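Local structure of pectinesterase 1 (Solanum lycopersicum, 1XG2) at residues 259-264 / 278-283; 30-35 / 54-59; 66-71 / 100-105; 176-181 / 214-219; 156-161 / 184-189. The protein hydrolyses the methyl esters of pectin as the catalytic domain of a plant cell-wall pectinesterase, and is held here in complex with an inhibitor protein. All coordinates share one frame; numbering follows the deposited sequence. Where two conformers were deposited one is given.

Interaction 1 of 5, residues 259-264 / 278-283; sequences YGEFMN and PGYHVI
The hydroxyl of Y280 donates a hydrogen bond to E261 OE2, 2.7 Å from Y280 OH. It arrives from above the carboxylate plane, 60° out of it, whereas the oxygen lies at the edge of the tyrosine ring, near the ring plane. An anti arrangement of Y280 CG and its backbone N (chi1 174°) points the ring at E261, and the glutamate is long enough to bring its acid to the tip of the phenol. On the other face, the I283 methyl CD1 rests 3.9 Å from G260 CA; a side chain on G260 would collide with it, so glycine suits this place. Beside it, the F262 ring turns its edge to I283 O, CD1 lying 3.3 Å from that oxygen. The two strands are parallel neighbours at the C-terminal end of one sheet of a right-handed parallel beta-helix, the pectinesterase fold. H281 N reaches Y259 O at 2.8 Å, I283 N reaches E261 O at 2.9 Å, and a water continues the pairing between M263 N and I283 O. Further out, E261 OE2 accepts a hydrogen bond from W245 NE1 and forms a salt bridge with R274 NE, which probably keeps the buried acid ionised. A phenylalanine at Y280 would probably leave that oxygen without one of its three donors and the ring without its polar anchor. W245 stacks on Y259, whose OH is bonded to S227 OG.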
# COMPACT_ATOMS: atom_id res chain seq x y z
N TYR A 259 -9.50 -14.42 1.23
CA TYR A 259 -8.60 -14.83 0.18
C TYR A 259 -9.41 -15.59 -0.86
O TYR A 259 -10.09 -16.56 -0.53
CB TYR A 259 -7.47 -15.70 0.74
CG TYR A 259 -6.40 -14.96 1.51
CD1 TYR A 259 -6.33 -13.57 1.52
CD2 TYR A 259 -5.45 -15.67 2.25
CE1 TYR A 259 -5.35 -12.91 2.24
CE2 TYR A 259 -4.44 -15.02 2.96
CZ TYR A 259 -4.40 -13.63 2.95
OH TYR A 259 -3.42 -13.00 3.66
N GLY A 260 -9.34 -15.16 -2.11
CA GLY A 260 -10.12 -15.76 -3.16
C GLY A 260 -9.29 -16.11 -4.37
O GLY A 260 -8.30 -15.45 -4.66
N GLU A 261 -9.71 -17.17 -5.06
CA GLU A 261 -9.17 -17.54 -6.36
C GLU A 261 -10.31 -17.76 -7.35
O GLU A 261 -11.28 -18.45 -7.04
CB GLU A 261 -8.31 -18.79 -6.25
CG GLU A 261 -6.99 -18.56 -5.52
CD GLU A 261 -6.23 -19.85 -5.27
OE1 GLU A 261 -5.61 -20.36 -6.22
OE2 GLU A 261 -6.24 -20.34 -4.12
N PHE A 262 -10.19 -17.16 -8.53
CA PHE A 262 -11.21 -17.19 -9.58
C PHE A 262 -10.56 -17.48 -10.92
O PHE A 262 -9.79 -16.67 -11.43
CB PHE A 262 -11.94 -15.84 -9.64
CG PHE A 262 -12.95 -15.70 -10.76
CD1 PHE A 262 -14.17 -16.36 -10.71
CD2 PHE A 262 -12.70 -14.87 -11.84
CE1 PHE A 262 -15.11 -16.21 -11.73
CE2 PHE A 262 -13.63 -14.71 -12.86
CZ PHE A 262 -14.84 -15.38 -12.80
N MET A 263 -10.88 -18.63 -11.50
CA MET A 263 -10.56 -18.97 -12.89
C MET A 263 -9.06 -18.86 -13.22
O MET A 263 -8.66 -18.43 -14.29
CB MET A 263 -11.36 -18.03 -13.80
CG MET A 263 -12.87 -18.22 -13.65
SD MET A 263 -13.41 -19.86 -14.13
CE MET A 263 -15.13 -19.71 -13.64
N ASN A 264 -8.21 -19.29 -12.30
CA ASN A 264 -6.78 -19.40 -12.58
C ASN A 264 -6.47 -20.66 -13.40
O ASN A 264 -7.28 -21.58 -13.51
CB ASN A 264 -5.99 -19.41 -11.29
CG ASN A 264 -6.17 -18.13 -10.50
OD1 ASN A 264 -6.17 -17.05 -11.06
ND2 ASN A 264 -6.32 -18.26 -9.20
N PRO A 278 -12.22 -20.71 6.89
CA PRO A 278 -13.49 -20.04 6.57
C PRO A 278 -13.29 -18.84 5.65
O PRO A 278 -14.13 -18.58 4.78
CB PRO A 278 -14.00 -19.60 7.95
CG PRO A 278 -13.40 -20.57 8.90
CD PRO A 278 -12.04 -20.88 8.34
N GLY A 279 -12.17 -18.13 5.83
CA GLY A 279 -11.86 -16.95 5.04
C GLY A 279 -11.33 -17.21 3.64
O GLY A 279 -11.18 -16.26 2.88
N TYR A 280 -11.02 -18.47 3.31
CA TYR A 280 -10.59 -18.84 1.97
C TYR A 280 -11.76 -19.28 1.09
O TYR A 280 -12.58 -20.10 1.49
CB TYR A 280 -9.54 -19.96 1.98
CG TYR A 280 -9.24 -20.41 0.58
CD1 TYR A 280 -8.59 -19.57 -0.31
CD2 TYR A 280 -9.67 -21.65 0.11
CE1 TYR A 280 -8.34 -19.95 -1.63
CE2 TYR A 280 -9.43 -22.04 -1.21
CZ TYR A 280 -8.76 -21.19 -2.07
OH TYR A 280 -8.52 -21.57 -3.37
N HIS A 281 -11.80 -18.76 -0.13
CA HIS A 281 -12.91 -18.98 -1.05
C HIS A 281 -12.47 -19.33 -2.46
O HIS A 281 -11.78 -18.55 -3.11
CB HIS A 281 -13.79 -17.74 -1.10
CG HIS A 281 -14.35 -17.36 0.23
ND1 HIS A 281 -13.82 -16.35 1.00
CD2 HIS A 281 -15.38 -17.87 0.94
CE1 HIS A 281 -14.50 -16.25 2.12
NE2 HIS A 281 -15.45 -17.16 2.11
N VAL A 282 -12.88 -20.50 -2.94
CA VAL A 282 -12.82 -20.80 -4.36
C VAL A 282 -14.01 -20.07 -4.96
O VAL A 282 -15.16 -20.42 -4.68
CB VAL A 282 -12.90 -22.32 -4.64
CG1 VAL A 282 -12.75 -22.60 -6.14
CG2 VAL A 282 -11.84 -23.08 -3.83
N ILE A 283 -13.75 -19.03 -5.74
CA ILE A 283 -14.80 -18.24 -6.35
C ILE A 283 -15.17 -18.82 -7.72
O ILE A 283 -14.31 -18.91 -8.61
CB ILE A 283 -14.37 -16.76 -6.49
CG1 ILE A 283 -13.93 -16.18 -5.14
CG2 ILE A 283 -15.53 -15.93 -7.07
CD1 ILE A 283 -13.27 -14.80 -5.26
O HOH W 1 -13.01 -20.37 -10.34

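Interaction 2 of 5, residues 30-35 / 54-59; sequences KTRYVI and NLMIVG
V34 and V58 meet through their CG1 methyls, and their torsions explain how. V34 CG1 stands anti to its backbone N (chi1 -176°), while V58 CG1 takes the crowded position between N and the carbonyl carbon, bringing the two atoms within 3.7 Å. The other branch, V34 CG2, lies alongside the extended M56 at 4.2 Å from SD. An alanine at V34 would probably open a gap beside V58 CG1 and the M56 sulfur, leaving the thioether freer to move. R32 was deposited in two conformers; in the one given, it bends so that one guanidinium face lies against M56 SD, a doubtful placement. On the opposite face of the sheet, L55 CD2 touches two partners, 3.6 Å from I35 CD1 and 3.6 Å from Y33 CD2, where it meets the edge of the tyrosine ring. Beta-branched V34, I35 and V58 suit extended strands, their methyls filling space between neighbouring side chains. The backbone pairing is parallel: M56 N binds Y33 O at 2.8 Å, and I35 N returns a bond of 2.8 Å to M56 O. N54, in a left-handed backbone conformation, leads into the strand, and its ND2 bonds S29 O. These are adjacent rungs of the beta-helix near its N-terminal end, flanked by strands 5-7 and 93-95, with helix 18-24 packed through L18, A21 and V22 against I35 and through V22 against L55.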
# COMPACT_ATOMS: atom_id res chain seq x y z
N LYS A 30 -0.96 20.92 -12.20
CA LYS A 30 -2.26 20.48 -12.67
C LYS A 30 -2.17 19.64 -13.95
O LYS A 30 -3.19 19.12 -14.42
CB LYS A 30 -3.18 21.69 -12.92
CG LYS A 30 -3.61 22.40 -11.64
CD LYS A 30 -4.28 23.74 -11.94
CE LYS A 30 -4.48 24.58 -10.66
NZ LYS A 30 -3.62 25.82 -10.66
N THR A 31 -0.97 19.55 -14.53
CA THR A 31 -0.70 18.61 -15.62
C THR A 31 0.51 17.71 -15.36
O THR A 31 1.38 17.99 -14.52
CB THR A 31 -0.44 19.36 -16.95
OG1 THR A 31 0.61 20.32 -16.76
CG2 THR A 31 -1.65 20.17 -17.41
N ARG A 32 0.57 16.63 -16.12
CA ARG A 32 1.63 15.66 -16.00
C ARG A 32 2.96 16.28 -16.35
O ARG A 32 3.13 16.86 -17.41
CB ARG A 32 1.35 14.49 -16.94
CG ARG A 32 2.27 13.31 -16.74
CD ARG A 32 2.53 12.52 -18.01
NE ARG A 32 1.86 11.23 -18.03
CZ ARG A 32 1.72 10.46 -19.11
NH1 ARG A 32 2.16 10.86 -20.30
NH2 ARG A 32 1.13 9.29 -19.00
N TYR A 33 3.92 16.13 -15.44
CA TYR A 33 5.27 16.62 -15.61
C TYR A 33 6.20 15.40 -15.70
O TYR A 33 6.14 14.55 -14.84
CB TYR A 33 5.66 17.47 -14.40
CG TYR A 33 7.03 18.11 -14.49
CD1 TYR A 33 7.21 19.39 -15.01
CD2 TYR A 33 8.15 17.44 -14.01
CE1 TYR A 33 8.47 19.97 -15.08
CE2 TYR A 33 9.40 18.00 -14.07
CZ TYR A 33 9.57 19.28 -14.60
OH TYR A 33 10.84 19.82 -14.63
N VAL A 34 7.05 15.36 -16.72
CA VAL A 34 7.81 14.16 -17.05
C VAL A 34 9.31 14.33 -16.81
O VAL A 34 9.94 15.24 -17.40
CB VAL A 34 7.59 13.75 -18.51
CG1 VAL A 34 8.32 12.42 -18.83
CG2 VAL A 34 6.11 13.62 -18.81
N ILE A 35 9.87 13.48 -15.96
CA ILE A 35 11.33 13.35 -15.77
C ILE A 35 11.79 12.08 -16.48
O ILE A 35 11.34 11.00 -16.14
CB ILE A 35 11.66 13.24 -14.26
CG1 ILE A 35 11.23 14.51 -13.52
CG2 ILE A 35 13.16 13.00 -14.06
CD1 ILE A 35 11.30 14.40 -12.00
N ASN A 54 1.34 14.56 -9.89
CA ASN A 54 1.28 14.33 -11.32
C ASN A 54 2.66 14.23 -11.96
O ASN A 54 2.87 14.68 -13.10
CB ASN A 54 0.43 15.43 -11.99
CG ASN A 54 -1.02 15.38 -11.57
OD1 ASN A 54 -1.65 14.32 -11.61
ND2 ASN A 54 -1.56 16.52 -11.14
N LEU A 55 3.60 13.64 -11.22
CA LEU A 55 4.96 13.46 -11.68
C LEU A 55 5.07 12.11 -12.37
O LEU A 55 4.65 11.10 -11.80
CB LEU A 55 5.93 13.47 -10.50
CG LEU A 55 7.06 14.50 -10.46
CD1 LEU A 55 8.07 14.10 -9.38
CD2 LEU A 55 7.75 14.65 -11.80
N MET A 56 5.66 12.09 -13.56
CA MET A 56 6.00 10.86 -14.26
C MET A 56 7.52 10.71 -14.28
O MET A 56 8.24 11.61 -14.72
CB MET A 56 5.47 10.90 -15.69
CG MET A 56 5.83 9.68 -16.52
SD MET A 56 4.94 9.70 -18.07
CE MET A 56 5.25 8.09 -18.69
N ILE A 57 8.02 9.60 -13.75
CA ILE A 57 9.43 9.28 -13.81
C ILE A 57 9.54 8.13 -14.79
O ILE A 57 8.97 7.07 -14.57
CB ILE A 57 9.98 8.90 -12.42
CG1 ILE A 57 9.92 10.12 -11.49
CG2 ILE A 57 11.42 8.39 -12.53
CD1 ILE A 57 10.46 9.89 -10.09
N VAL A 58 10.25 8.35 -15.88
CA VAL A 58 10.34 7.36 -16.94
C VAL A 58 11.81 7.15 -17.29
O VAL A 58 12.54 8.11 -17.48
CB VAL A 58 9.48 7.77 -18.18
CG1 VAL A 58 9.90 9.10 -18.74
CG2 VAL A 58 9.51 6.70 -19.25
N GLY A 59 12.23 5.89 -17.35
CA GLY A 59 13.58 5.55 -17.74
C GLY A 59 13.68 5.11 -19.19
O GLY A 59 12.75 5.28 -19.99

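Interaction 3 of 5, residues 66-71 / 100-105; sequences TITGSL and QNTAGP
T68 and G69 pair in parallel with Q100 and N101 before both segments leave the strand. Q100 N donates to I67 O at 3.0 Å, G69 N to Q100 O at 3.2 Å, and T102 N to G69 O at 2.9 Å. Beside this ladder the T68 and Q100 side chains run alongside each other in one direction. With its CG between the backbone N and the carbonyl carbon (chi1 62°) and the rest of the chain extended, Q100 sets OE1 2.8 Å from the donor T68 OG1. That hydroxyl approaches well to one side of the carbonyl, at a C=O...O angle of 110°. It also accepts a hydrogen bond from a water that lies close to T102 OG1 as well, while the methyl T66 CG2 packs on Q100 CG at 3.6 Å. Asparagine is apt at N101 because both ends of its amide are used. ND2 donates to L71 O at 2.9 Å, with that oxygen near the amide plane, and also to V111 O; OD1 accepts from A103 N, making an Asx turn. The arrangement is that of neighbouring coils of a parallel beta-helix, here strands flanked by 40-43 and 126-128, and the N101 side chain lies about 8 Å from that of D132, the predicted proton donor.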
# COMPACT_ATOMS: atom_id res chain seq x y z
N THR A 66 18.23 1.89 -13.79
CA THR A 66 18.04 1.30 -12.47
C THR A 66 18.28 2.34 -11.37
O THR A 66 19.31 3.02 -11.37
CB THR A 66 19.02 0.14 -12.29
OG1 THR A 66 18.73 -0.92 -13.21
CG2 THR A 66 18.85 -0.51 -10.95
N ILE A 67 17.34 2.45 -10.44
CA ILE A 67 17.54 3.18 -9.20
C ILE A 67 17.78 2.14 -8.14
O ILE A 67 16.97 1.23 -7.99
CB ILE A 67 16.32 4.05 -8.84
CG1 ILE A 67 15.83 4.81 -10.05
CG2 ILE A 67 16.64 5.00 -7.68
CD1 ILE A 67 16.88 5.70 -10.73
N THR A 68 18.90 2.24 -7.41
CA THR A 68 19.28 1.20 -6.47
C THR A 68 19.67 1.75 -5.11
O THR A 68 20.12 2.88 -4.98
CB THR A 68 20.40 0.31 -7.07
OG1 THR A 68 20.63 -0.84 -6.23
CG2 THR A 68 21.72 1.03 -7.16
N GLY A 69 19.42 0.93 -4.09
CA GLY A 69 19.76 1.22 -2.71
C GLY A 69 19.81 -0.07 -1.93
O GLY A 69 19.54 -1.14 -2.48
N SER A 70 20.15 0.00 -0.64
CA SER A 70 20.31 -1.19 0.19
C SER A 70 19.92 -1.00 1.66
O SER A 70 20.36 -1.78 2.52
CB SER A 70 21.76 -1.71 0.11
OG SER A 70 22.68 -0.68 0.40
N LEU A 71 19.08 0.00 1.96
CA LEU A 71 18.60 0.19 3.33
C LEU A 71 17.72 -0.98 3.75
O LEU A 71 17.04 -1.58 2.93
CB LEU A 71 17.85 1.52 3.50
CG LEU A 71 18.58 2.77 3.02
CD1 LEU A 71 17.65 3.96 3.12
CD2 LEU A 71 19.89 3.01 3.80
N GLN A 100 15.35 -1.16 -7.32
CA GLN A 100 15.88 -2.32 -6.63
C GLN A 100 16.45 -2.00 -5.26
O GLN A 100 16.92 -0.88 -5.00
CB GLN A 100 16.91 -3.04 -7.48
CG GLN A 100 18.12 -2.24 -7.83
CD GLN A 100 19.29 -3.13 -8.34
OE1 GLN A 100 20.45 -2.76 -8.21
NE2 GLN A 100 18.97 -4.27 -8.93
N ASN A 101 16.37 -3.00 -4.40
CA ASN A 101 17.05 -2.99 -3.12
C ASN A 101 17.95 -4.23 -3.05
O ASN A 101 17.47 -5.36 -3.14
CB ASN A 101 16.04 -2.93 -1.97
CG ASN A 101 16.71 -2.69 -0.62
OD1 ASN A 101 17.75 -3.30 -0.33
ND2 ASN A 101 16.16 -1.80 0.17
N THR A 102 19.25 -4.00 -2.92
CA THR A 102 20.26 -5.07 -3.00
C THR A 102 20.71 -5.60 -1.64
O THR A 102 21.70 -6.33 -1.55
CB THR A 102 21.51 -4.57 -3.73
OG1 THR A 102 22.03 -3.41 -3.06
CG2 THR A 102 21.16 -4.07 -5.14
N ALA A 103 20.00 -5.24 -0.58
CA ALA A 103 20.37 -5.69 0.77
C ALA A 103 20.51 -7.20 0.89
O ALA A 103 21.44 -7.69 1.53
CB ALA A 103 19.39 -5.17 1.79
N GLY A 104 19.59 -7.94 0.28
CA GLY A 104 19.63 -9.39 0.30
C GLY A 104 18.80 -9.99 1.41
O GLY A 104 18.37 -9.29 2.32
N PRO A 105 18.57 -11.30 1.35
CA PRO A 105 17.68 -11.98 2.29
C PRO A 105 18.13 -11.94 3.76
O PRO A 105 17.27 -11.88 4.66
CB PRO A 105 17.64 -13.43 1.76
CG PRO A 105 18.71 -13.56 0.79
CD PRO A 105 19.15 -12.21 0.35
O HOH W 2 22.41 -0.98 -4.26

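Interaction 4 of 5, residues 176-181 / 214-219; sequences YQQNMV and EFPTYL
The ring of F215 meets Q177 O at its edge, in its plane, with CD1 3.8 Å from that oxygen; over the centre of one face sits CG of the preceding E214. The ring of Y218 is likewise edged in plane by N179 O. M180 reaches it obliquely: methyl CE is 3.5 Å from Y218 CD1, and the sulfur lies 4.9 Å from the ring centroid, a Met-aromatic contact. A bend at chi2 (-80°) lays the flexible thioether along the tyrosine. Nearby, the Q178 aliphatic chain crosses P216, CG to CG 3.7 Å, and its amide plane is turned 51° from the Y218 ring. N179 ND2 makes a weak bond to T217 OG1 at 3.3 Å, its stronger partner being R171 O; asparagine suits the place because its amide can donate to both. Three backbone bonds hold the parallel pairing: N179 N to P216 O, Y218 N to N179 O, and V181 N to Y218 O at 3.0 Å. Ahead of the strands, where the segments lie farther apart, one water links Q177 O with E214 O and another links Y176 N with E214 OE1. Strand 217-220 ends this sheet of the beta-helix, and strand 179-184 lies between it and 155-157. N179 and T217 pack on A170 of strand 167-170, V181 and L219 on I202 of 201-204, and M180 touches D153, the predicted nucleophile.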
# COMPACT_ATOMS: atom_id res chain seq x y z
N TYR A 176 15.67 -22.27 4.93
CA TYR A 176 14.47 -22.47 5.75
C TYR A 176 13.37 -21.42 5.54
O TYR A 176 12.34 -21.48 6.19
CB TYR A 176 14.80 -22.60 7.24
CG TYR A 176 16.02 -23.45 7.52
CD1 TYR A 176 17.09 -22.94 8.25
CD2 TYR A 176 16.10 -24.76 7.06
CE1 TYR A 176 18.21 -23.72 8.51
CE2 TYR A 176 17.22 -25.54 7.31
CZ TYR A 176 18.27 -25.01 8.04
OH TYR A 176 19.40 -25.77 8.29
N GLN A 177 13.57 -20.48 4.63
CA GLN A 177 12.55 -19.48 4.40
C GLN A 177 11.45 -20.03 3.53
O GLN A 177 11.63 -21.01 2.80
CB GLN A 177 13.15 -18.21 3.79
CG GLN A 177 13.95 -17.42 4.81
CD GLN A 177 14.33 -16.04 4.32
OE1 GLN A 177 14.82 -15.90 3.21
NE2 GLN A 177 14.07 -15.03 5.14
N GLN A 178 10.28 -19.40 3.63
CA GLN A 178 9.11 -19.72 2.83
C GLN A 178 8.64 -18.44 2.12
O GLN A 178 8.43 -17.40 2.76
CB GLN A 178 8.00 -20.22 3.73
CG GLN A 178 8.38 -21.39 4.65
CD GLN A 178 7.16 -22.04 5.29
OE1 GLN A 178 7.05 -23.27 5.35
NE2 GLN A 178 6.24 -21.22 5.76
N ASN A 179 8.52 -18.52 0.80
CA ASN A 179 8.11 -17.36 0.00
C ASN A 179 6.62 -17.10 0.15
O ASN A 179 5.82 -18.04 0.22
CB ASN A 179 8.44 -17.56 -1.47
CG ASN A 179 9.93 -17.58 -1.74
OD1 ASN A 179 10.71 -17.02 -0.98
ND2 ASN A 179 10.33 -18.22 -2.85
N MET A 180 6.26 -15.83 0.20
CA MET A 180 4.87 -15.38 0.22
C MET A 180 4.77 -14.24 -0.78
O MET A 180 5.37 -13.18 -0.58
CB MET A 180 4.48 -14.85 1.60
CG MET A 180 4.88 -15.72 2.75
SD MET A 180 3.73 -17.08 2.94
CE MET A 180 4.74 -18.20 3.89
N VAL A 181 3.99 -14.45 -1.84
CA VAL A 181 3.78 -13.43 -2.87
C VAL A 181 3.15 -12.19 -2.27
O VAL A 181 3.61 -11.08 -2.54
CB VAL A 181 2.91 -13.93 -4.03
CG1 VAL A 181 2.70 -12.82 -5.08
CG2 VAL A 181 3.55 -15.15 -4.69
N GLU A 214 12.40 -27.62 -1.61
CA GLU A 214 13.06 -27.09 -0.43
C GLU A 214 12.47 -25.75 0.05
O GLU A 214 12.45 -25.46 1.25
CB GLU A 214 14.56 -26.93 -0.67
CG GLU A 214 15.31 -26.43 0.57
CD GLU A 214 16.82 -26.31 0.38
OE1 GLU A 214 17.46 -25.70 1.29
OE2 GLU A 214 17.34 -26.79 -0.66
N PHE A 215 12.02 -24.93 -0.90
CA PHE A 215 11.54 -23.57 -0.61
C PHE A 215 10.14 -23.42 -1.16
O PHE A 215 9.97 -23.24 -2.36
CB PHE A 215 12.44 -22.52 -1.26
CG PHE A 215 13.87 -22.63 -0.84
CD1 PHE A 215 14.27 -22.21 0.41
CD2 PHE A 215 14.82 -23.15 -1.71
CE1 PHE A 215 15.61 -22.30 0.81
CE2 PHE A 215 16.16 -23.24 -1.32
CZ PHE A 215 16.55 -22.82 -0.07
N PRO A 216 9.14 -23.48 -0.29
CA PRO A 216 7.76 -23.41 -0.74
C PRO A 216 7.40 -21.96 -1.05
O PRO A 216 8.05 -21.05 -0.53
CB PRO A 216 6.98 -23.90 0.48
CG PRO A 216 7.81 -23.44 1.63
CD PRO A 216 9.23 -23.60 1.18
N THR A 217 6.40 -21.78 -1.90
CA THR A 217 5.89 -20.45 -2.21
C THR A 217 4.39 -20.47 -2.03
O THR A 217 3.71 -21.34 -2.57
CB THR A 217 6.25 -20.07 -3.66
OG1 THR A 217 7.67 -19.95 -3.80
CG2 THR A 217 5.72 -18.70 -4.01
N TYR A 218 3.88 -19.52 -1.27
CA TYR A 218 2.45 -19.38 -1.09
C TYR A 218 2.00 -18.07 -1.72
O TYR A 218 2.77 -17.15 -1.88
CB TYR A 218 2.09 -19.36 0.39
CG TYR A 218 2.49 -20.61 1.16
CD1 TYR A 218 3.77 -20.76 1.67
CD2 TYR A 218 1.57 -21.65 1.37
CE1 TYR A 218 4.14 -21.90 2.37
CE2 TYR A 218 1.93 -22.80 2.08
CZ TYR A 218 3.22 -22.91 2.57
OH TYR A 218 3.61 -24.03 3.29
N LEU A 219 0.73 -18.02 -2.08
CA LEU A 219 0.11 -16.82 -2.63
C LEU A 219 0.04 -15.68 -1.61
O LEU A 219 0.13 -14.51 -1.98
CB LEU A 219 -1.29 -17.14 -3.16
CG LEU A 219 -1.32 -18.11 -4.34
CD1 LEU A 219 -2.77 -18.57 -4.63
CD2 LEU A 219 -0.67 -17.50 -5.58
O HOH W 3 15.68 -24.67 3.15
O HOH W 4 12.19 -23.64 3.27

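Interaction 5 of 5, residues 156-161 / 184-189; sequences FGNAAV and QGRTDP
G157 and Q184 form a parallel bridge in which G185 N donates to G157 O at 2.8 Å, coming in tilted about 32° from the carbonyl plane. G157 has a backbone conformation (phi 125°) in which a side chain would jam against the preceding carbonyl, so glycine suits this place. N158, with CG anti to its backbone N, reaches across the bridge: its CB lies 3.7 Å from G185 O, and OD1 sits 3.2 Å from R186 CA. R186 itself turns off, NE bonding Y226 O and NH1 bonding Q191 O. The N158 amide is used at both ends, OD1 taking the hydroxyl of T193 and ND2 donating to D110 of the inhibitor chain. One backbone bond thus joins the segments, and N158 is tied through T193 to the same loop, beside W223, probably substrate-binding by similarity, while its buried amide takes a direct part in the inhibitor interface.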
# COMPACT_ATOMS: atom_id res chain seq x y z
N PHE A 156 3.22 -6.21 -0.24
CA PHE A 156 2.61 -6.04 1.08
C PHE A 156 2.15 -4.61 1.32
O PHE A 156 2.59 -3.70 0.63
CB PHE A 156 3.59 -6.50 2.18
CG PHE A 156 4.69 -5.53 2.45
CD1 PHE A 156 4.71 -4.78 3.62
CD2 PHE A 156 5.71 -5.34 1.53
CE1 PHE A 156 5.72 -3.87 3.88
CE2 PHE A 156 6.73 -4.44 1.79
CZ PHE A 156 6.74 -3.70 2.97
N GLY A 157 1.27 -4.44 2.30
CA GLY A 157 0.70 -3.14 2.61
C GLY A 157 -0.82 -3.18 2.60
O GLY A 157 -1.42 -4.24 2.70
N ASN A 158 -1.44 -2.02 2.43
CA ASN A 158 -2.89 -1.91 2.50
C ASN A 158 -3.43 -0.91 1.48
O ASN A 158 -4.41 -0.21 1.74
CB ASN A 158 -3.31 -1.53 3.91
CG ASN A 158 -4.79 -1.69 4.16
OD1 ASN A 158 -5.43 -2.60 3.59
ND2 ASN A 158 -5.37 -0.81 4.96
N ALA A 159 -2.81 -0.88 0.30
CA ALA A 159 -3.36 -0.13 -0.83
C ALA A 159 -4.65 -0.79 -1.30
O ALA A 159 -4.91 -1.94 -0.99
CB ALA A 159 -2.37 -0.10 -2.00
N ALA A 160 -5.46 -0.04 -2.05
CA ALA A 160 -6.40 -0.67 -2.96
C ALA A 160 -5.63 -0.75 -4.27
O ALA A 160 -5.33 0.28 -4.88
CB ALA A 160 -7.65 0.15 -3.11
N VAL A 161 -5.29 -1.97 -4.68
CA VAL A 161 -4.30 -2.16 -5.73
C VAL A 161 -4.66 -3.33 -6.65
O VAL A 161 -5.02 -4.42 -6.19
CB VAL A 161 -2.86 -2.34 -5.14
CG1 VAL A 161 -2.78 -3.55 -4.24
CG2 VAL A 161 -1.83 -2.44 -6.25
N GLN A 184 -1.04 -9.08 2.71
CA GLN A 184 -1.97 -7.95 2.64
C GLN A 184 -2.35 -7.55 4.06
O GLN A 184 -2.71 -8.40 4.86
CB GLN A 184 -3.19 -8.34 1.80
CG GLN A 184 -3.86 -7.16 1.10
CD GLN A 184 -4.61 -6.26 2.06
OE1 GLN A 184 -4.67 -5.02 1.85
NE2 GLN A 184 -5.17 -6.84 3.10
N GLY A 185 -2.28 -6.27 4.36
CA GLY A 185 -2.36 -5.76 5.72
C GLY A 185 -3.59 -4.92 6.05
O GLY A 185 -3.46 -3.91 6.75
N ARG A 186 -4.77 -5.30 5.55
CA ARG A 186 -6.01 -4.64 5.94
C ARG A 186 -6.40 -5.03 7.36
O ARG A 186 -6.64 -6.20 7.66
CB ARG A 186 -7.17 -4.97 4.99
CG ARG A 186 -8.45 -4.19 5.31
CD ARG A 186 -9.58 -4.36 4.31
NE ARG A 186 -10.26 -5.63 4.51
CZ ARG A 186 -11.55 -5.88 4.28
NH1 ARG A 186 -12.35 -4.95 3.80
NH2 ARG A 186 -12.04 -7.09 4.53
N THR A 187 -6.47 -4.02 8.23
CA THR A 187 -6.65 -4.18 9.66
C THR A 187 -8.12 -4.14 10.05
O THR A 187 -8.52 -4.65 11.09
CB THR A 187 -5.88 -3.03 10.35
OG1 THR A 187 -4.46 -3.26 10.21
CG2 THR A 187 -6.11 -3.00 11.83
N ASP A 188 -8.93 -3.53 9.19
CA ASP A 188 -10.24 -3.04 9.56
C ASP A 188 -11.19 -3.30 8.38
O ASP A 188 -10.89 -2.92 7.26
CB ASP A 188 -10.06 -1.56 9.87
CG ASP A 188 -11.34 -0.81 10.21
OD1 ASP A 188 -12.47 -1.29 10.01
OD2 ASP A 188 -11.25 0.34 10.69
N PRO A 189 -12.30 -3.98 8.63
CA PRO A 189 -13.22 -4.38 7.56
C PRO A 189 -14.00 -3.22 6.94
O PRO A 189 -14.65 -3.43 5.92
CB PRO A 189 -14.16 -5.33 8.28
CG PRO A 189 -14.18 -4.89 9.65
CD PRO A 189 -12.79 -4.42 9.94

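Overall arrangement
From the N terminus, interaction 2 closes the first loop, joining adjacent strands 33-37 and 55-59 of the eleven-strand sheet. Interaction 3 follows in series, bringing 66-71 to 100-105 in a second sheet of the beta-helix. Interaction 5 opens at 156-161, where the chain passes from the third sheet into the eleven-strand one, and interaction 4 opens at 176-181 before 5 closes at 184-189; 4 then closes at 214-219, so these two cross, sharing strand 179-184. Interaction 1 comes last, at the C-terminal edge of the same eleven-strand sheet as interaction 2, their centres about 37 Å apart. P105 of interaction 3 touches Q177 of interaction 4, whose L219 packs on E261 of interaction 1.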